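Local atomic coordinates of metallo-beta-lactamase (Chryseobacterium indologenes, PDB entry 3L6N), a protein that hydrolyses the beta-lactam ring of penicillins, cephalosporins and carbapenems with the help of zinc, conferring resistance to these antibiotics. Residues Leu135-Gly138 / His139-Asn143; Asn175-Gln178 / Trp179-Ile183. One frame throughout, in Å; residues are numbered along the deposited sequence.

Contact 1: residues Leu135-Gly138 / His139-Asn143. With ZN (zinc ion), chain B.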
# COMPACT_ATOMS: atom_id res chain seq x y z
N LEU A 135 -12.81 4.74 -0.80
CA LEU A 135 -13.37 5.92 -1.48
C LEU A 135 -14.20 5.53 -2.70
O LEU A 135 -14.82 6.39 -3.35
CB LEU A 135 -12.26 6.89 -1.89
CG LEU A 135 -11.37 7.45 -0.77
CD1 LEU A 135 -10.12 8.08 -1.37
CD2 LEU A 135 -12.14 8.44 0.10
N GLY A 136 -14.22 4.24 -3.01
CA GLY A 136 -14.84 3.77 -4.24
C GLY A 136 -13.93 2.88 -5.06
O GLY A 136 -12.74 2.76 -4.76
N GLU A 137 -14.50 2.26 -6.08
CA GLU A 137 -13.77 1.36 -6.96
C GLU A 137 -12.88 2.10 -7.94
O GLU A 137 -13.16 3.25 -8.30
CB GLU A 137 -14.75 0.46 -7.71
CG GLU A 137 -15.71 -0.26 -6.77
CD GLU A 137 -16.51 -1.37 -7.43
OE1 GLU A 137 -16.23 -1.72 -8.59
OE2 GLU A 137 -17.43 -1.89 -6.77
N GLY A 138 -11.81 1.45 -8.38
CA GLY A 138 -10.91 2.06 -9.33
C GLY A 138 -10.00 1.07 -9.99
O GLY A 138 -10.41 0.32 -10.89
N HIS A 139 -8.75 1.04 -9.53
CA HIS A 139 -7.78 0.05 -9.96
C HIS A 139 -8.33 -1.37 -9.74
O HIS A 139 -8.14 -2.24 -10.59
CB HIS A 139 -6.46 0.25 -9.21
CG HIS A 139 -5.52 -0.92 -9.31
ND1 HIS A 139 -4.81 -1.21 -10.46
CD2 HIS A 139 -5.20 -1.88 -8.41
CE1 HIS A 139 -4.08 -2.29 -10.26
NE2 HIS A 139 -4.30 -2.71 -9.02
N THR A 140 -8.97 -1.58 -8.59
CA THR A 140 -9.76 -2.79 -8.33
C THR A 140 -11.03 -2.39 -7.58
O THR A 140 -11.20 -1.22 -7.21
CB THR A 140 -8.99 -3.78 -7.45
OG1 THR A 140 -8.56 -3.10 -6.27
CG2 THR A 140 -7.79 -4.37 -8.19
N ALA A 141 -11.91 -3.37 -7.33
CA ALA A 141 -13.14 -3.09 -6.60
C ALA A 141 -12.89 -2.89 -5.11
O ALA A 141 -13.71 -2.31 -4.40
CB ALA A 141 -14.16 -4.21 -6.83
N ASP A 142 -11.75 -3.39 -4.63
CA ASP A 142 -11.45 -3.42 -3.20
C ASP A 142 -10.37 -2.43 -2.76
O ASP A 142 -10.02 -2.38 -1.58
CB ASP A 142 -11.07 -4.84 -2.74
CG ASP A 142 -9.75 -5.34 -3.36
OD1 ASP A 142 -9.48 -5.02 -4.54
OD2 ASP A 142 -9.00 -6.07 -2.68
N ASN A 143 -9.83 -1.67 -3.69
CA ASN A 143 -8.71 -0.78 -3.32
C ASN A 143 -9.08 0.23 -2.24
O ASN A 143 -10.15 0.84 -2.28
CB ASN A 143 -8.02 -0.12 -4.53
CG ASN A 143 -8.97 0.62 -5.48
OD1 ASN A 143 -8.62 0.82 -6.64
ND2 ASN A 143 -10.13 1.07 -5.00
ZN ZN B . -3.40 -4.18 -7.99
O HOH W 1 -11.06 3.43 -2.56
O HOH W 2 -1.50 -4.04 -7.98
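Gly138 N and Thr140 O make the straightest bond across this turn: they lie 3.0 Å apart with an N-H...O angle of 174°, although the donor sits above the carbonyl plane of Thr140. Asn143 supplies the side-chain bonds. Its CG is wedged between its own backbone N and carbonyl carbon (chi1 53°), which turns the amide back toward Gly136-Gly138. From there OD1 accepts from Thr140 N at 3.1 Å, the donor standing well above the amide carbonyl plane, and ND2 gives a weak, bent bond to Gly136 O. A water bridges the two ends of the loop as well, accepting a hydrogen bond from Leu135 N and donating to Gly136 O and Asn143 O. Further round, Thr140 OG1 donates to Asp142 OD1 at 2.7 Å, on the anti side of the carboxylate, while Asp142 OD2 is held by Thr101.

Packing is lighter. The extended chain of Glu137 runs alongside Ala141, with CD and OE1 each 3.7 Å from Ala141 CB; its carboxylate finds a stronger partner in Asn175.

Metal binding is the third element. With CG anti to the backbone N (chi1 165°), the His139 ring is directed to the metal, where NE2 binds zinc at 2.0 Å. A water, 1.9 Å from the metal by its O, is a further ligand, and His76 and His78 complete the site. The hydrogen-bonded turn thus presents the last histidine of the three-histidine zinc site, which is characteristic of this class B metallo-beta-lactamase active site.

Contact 2: residues Asn175-Gln178 / Trp179-Ile183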
# COMPACT_ATOMS: atom_id res chain seq x y z
N ASN A 175 -12.38 -0.97 -12.41
CA ASN A 175 -13.65 -0.35 -12.74
C ASN A 175 -13.32 1.02 -13.32
O ASN A 175 -13.26 2.00 -12.58
CB ASN A 175 -14.52 -0.23 -11.48
CG ASN A 175 -15.93 0.26 -11.78
OD1 ASN A 175 -16.17 0.91 -12.80
ND2 ASN A 175 -16.86 -0.03 -10.88
N VAL A 176 -13.08 1.08 -14.63
CA VAL A 176 -12.60 2.32 -15.26
C VAL A 176 -13.65 3.43 -15.27
O VAL A 176 -13.30 4.60 -15.21
CB VAL A 176 -11.95 2.12 -16.67
CG1 VAL A 176 -10.69 1.26 -16.58
CG2 VAL A 176 -12.94 1.53 -17.66
N GLU A 177 -14.93 3.06 -15.32
CA GLU A 177 -16.01 4.05 -15.25
C GLU A 177 -16.06 4.76 -13.88
O GLU A 177 -16.26 5.98 -13.81
CB GLU A 177 -17.36 3.39 -15.59
CG GLU A 177 -18.56 4.35 -15.70
CD GLU A 177 -19.31 4.54 -14.39
OE1 GLU A 177 -19.14 3.72 -13.46
OE2 GLU A 177 -20.09 5.52 -14.29
N GLN A 178 -15.85 4.01 -12.80
CA GLN A 178 -15.87 4.57 -11.45
C GLN A 178 -14.56 5.24 -11.03
O GLN A 178 -14.56 6.13 -10.18
CB GLN A 178 -16.23 3.49 -10.42
CG GLN A 178 -17.70 3.13 -10.38
CD GLN A 178 -18.59 4.32 -10.08
OE1 GLN A 178 -18.39 5.03 -9.10
NE2 GLN A 178 -19.58 4.54 -10.94
N TRP A 179 -13.46 4.81 -11.63
CA TRP A 179 -12.12 5.23 -11.22
C TRP A 179 -11.95 6.77 -11.12
O TRP A 179 -11.51 7.25 -10.07
CB TRP A 179 -11.09 4.59 -12.14
CG TRP A 179 -9.68 4.52 -11.62
CD1 TRP A 179 -9.12 5.28 -10.63
CD2 TRP A 179 -8.65 3.65 -12.10
NE1 TRP A 179 -7.80 4.93 -10.46
CE2 TRP A 179 -7.48 3.94 -11.36
CE3 TRP A 179 -8.59 2.66 -13.09
CZ2 TRP A 179 -6.27 3.27 -11.57
CZ3 TRP A 179 -7.38 2.00 -13.31
CH2 TRP A 179 -6.24 2.30 -12.54
N PRO A 180 -12.32 7.54 -12.17
CA PRO A 180 -12.13 8.99 -12.06
C PRO A 180 -13.02 9.62 -10.98
O PRO A 180 -12.62 10.60 -10.35
CB PRO A 180 -12.53 9.52 -13.45
CG PRO A 180 -13.41 8.46 -14.01
CD PRO A 180 -12.87 7.17 -13.49
N LYS A 181 -14.21 9.05 -10.77
CA LYS A 181 -15.11 9.50 -9.72
C LYS A 181 -14.48 9.26 -8.35
O LYS A 181 -14.52 10.12 -7.48
CB LYS A 181 -16.47 8.82 -9.83
CG LYS A 181 -17.18 9.08 -11.15
CD LYS A 181 -18.25 8.04 -11.43
CE LYS A 181 -19.14 8.48 -12.58
NZ LYS A 181 -20.15 9.47 -12.11
N THR A 182 -13.87 8.09 -8.19
CA THR A 182 -13.16 7.77 -6.95
C THR A 182 -11.98 8.72 -6.74
O THR A 182 -11.77 9.20 -5.63
CB THR A 182 -12.71 6.31 -6.94
OG1 THR A 182 -13.87 5.47 -7.06
CG2 THR A 182 -12.00 5.97 -5.62
N ILE A 183 -11.22 8.97 -7.80
CA ILE A 183 -10.08 9.91 -7.74
C ILE A 183 -10.53 11.34 -7.39
O ILE A 183 -9.87 12.03 -6.61
CB ILE A 183 -9.23 9.89 -9.04
CG1 ILE A 183 -8.39 8.61 -9.10
CG2 ILE A 183 -8.32 11.14 -9.16
CD1 ILE A 183 -7.24 8.57 -8.08
O HOH W 3 -16.49 6.18 -6.92
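Gln178 bends at chi2 (-58°), laying its amide next to Lys181, while the Lys181 chain stays extended as far as CE and passes obliquely over it, with Lys181 CD 3.8 Å from Gln178 NE2. Glu177 also bends, at chi2 (-91°), and its OE1 takes a 2.7 Å bond from Gln178 NE2 on the syn side of the carboxylate. The other oxygen, Glu177 OE2, comes to 3.5 Å from Lys181 CE but stays 4.5 Å from Lys181 NZ, opposite charges that probably attract, though too far apart for a salt bridge. A water donates to both Gln178 OE1 and Thr182 OG1; Thr182 OG1 is also hydrogen-bonded to Glu137 O.

On the backbone, Trp179 N bonds Asn175 O at 3.0 Å, and Thr182 N reaches Gln178 O at 2.9 Å. Pro180 CD lies 3.1 Å from Val176 O, and Val176 CG1 meets the edge of the indole at Trp179 CE3. The pyrrole N-H of the indole is taken up by Leu159 O, a hydrogen bond that fixes how the ring is turned.

Before all this, Asn175 OD1 accepts from Gln178 N at 3.1 Å, the donor lying above the amide carbonyl plane, while its ND2 holds Glu137 OE1: an Asx motif leading into the first turn of helix 179-189.

How the contacts relate
Strand 128-133 runs out into the loop of contact 1, which folds back on itself and delivers the chain to strand 145-148, the next strand of the five-stranded sheet. Contact 2 follows after strand 153-157, where a loop enters helix 179-189, so the two turns come in series and neither encloses the other. In space the centres of contact 1 and contact 2 are about 8 Å apart, and the two touch directly. Thr182 OG1 hydrogen-bonds Glu137 O and Asn175 N hydrogen-bonds Gly138 O, and Gly138 CA packs on the Trp179 ring. The zinc-bearing loop between two sheet strands is thereby joined to the start of the helix.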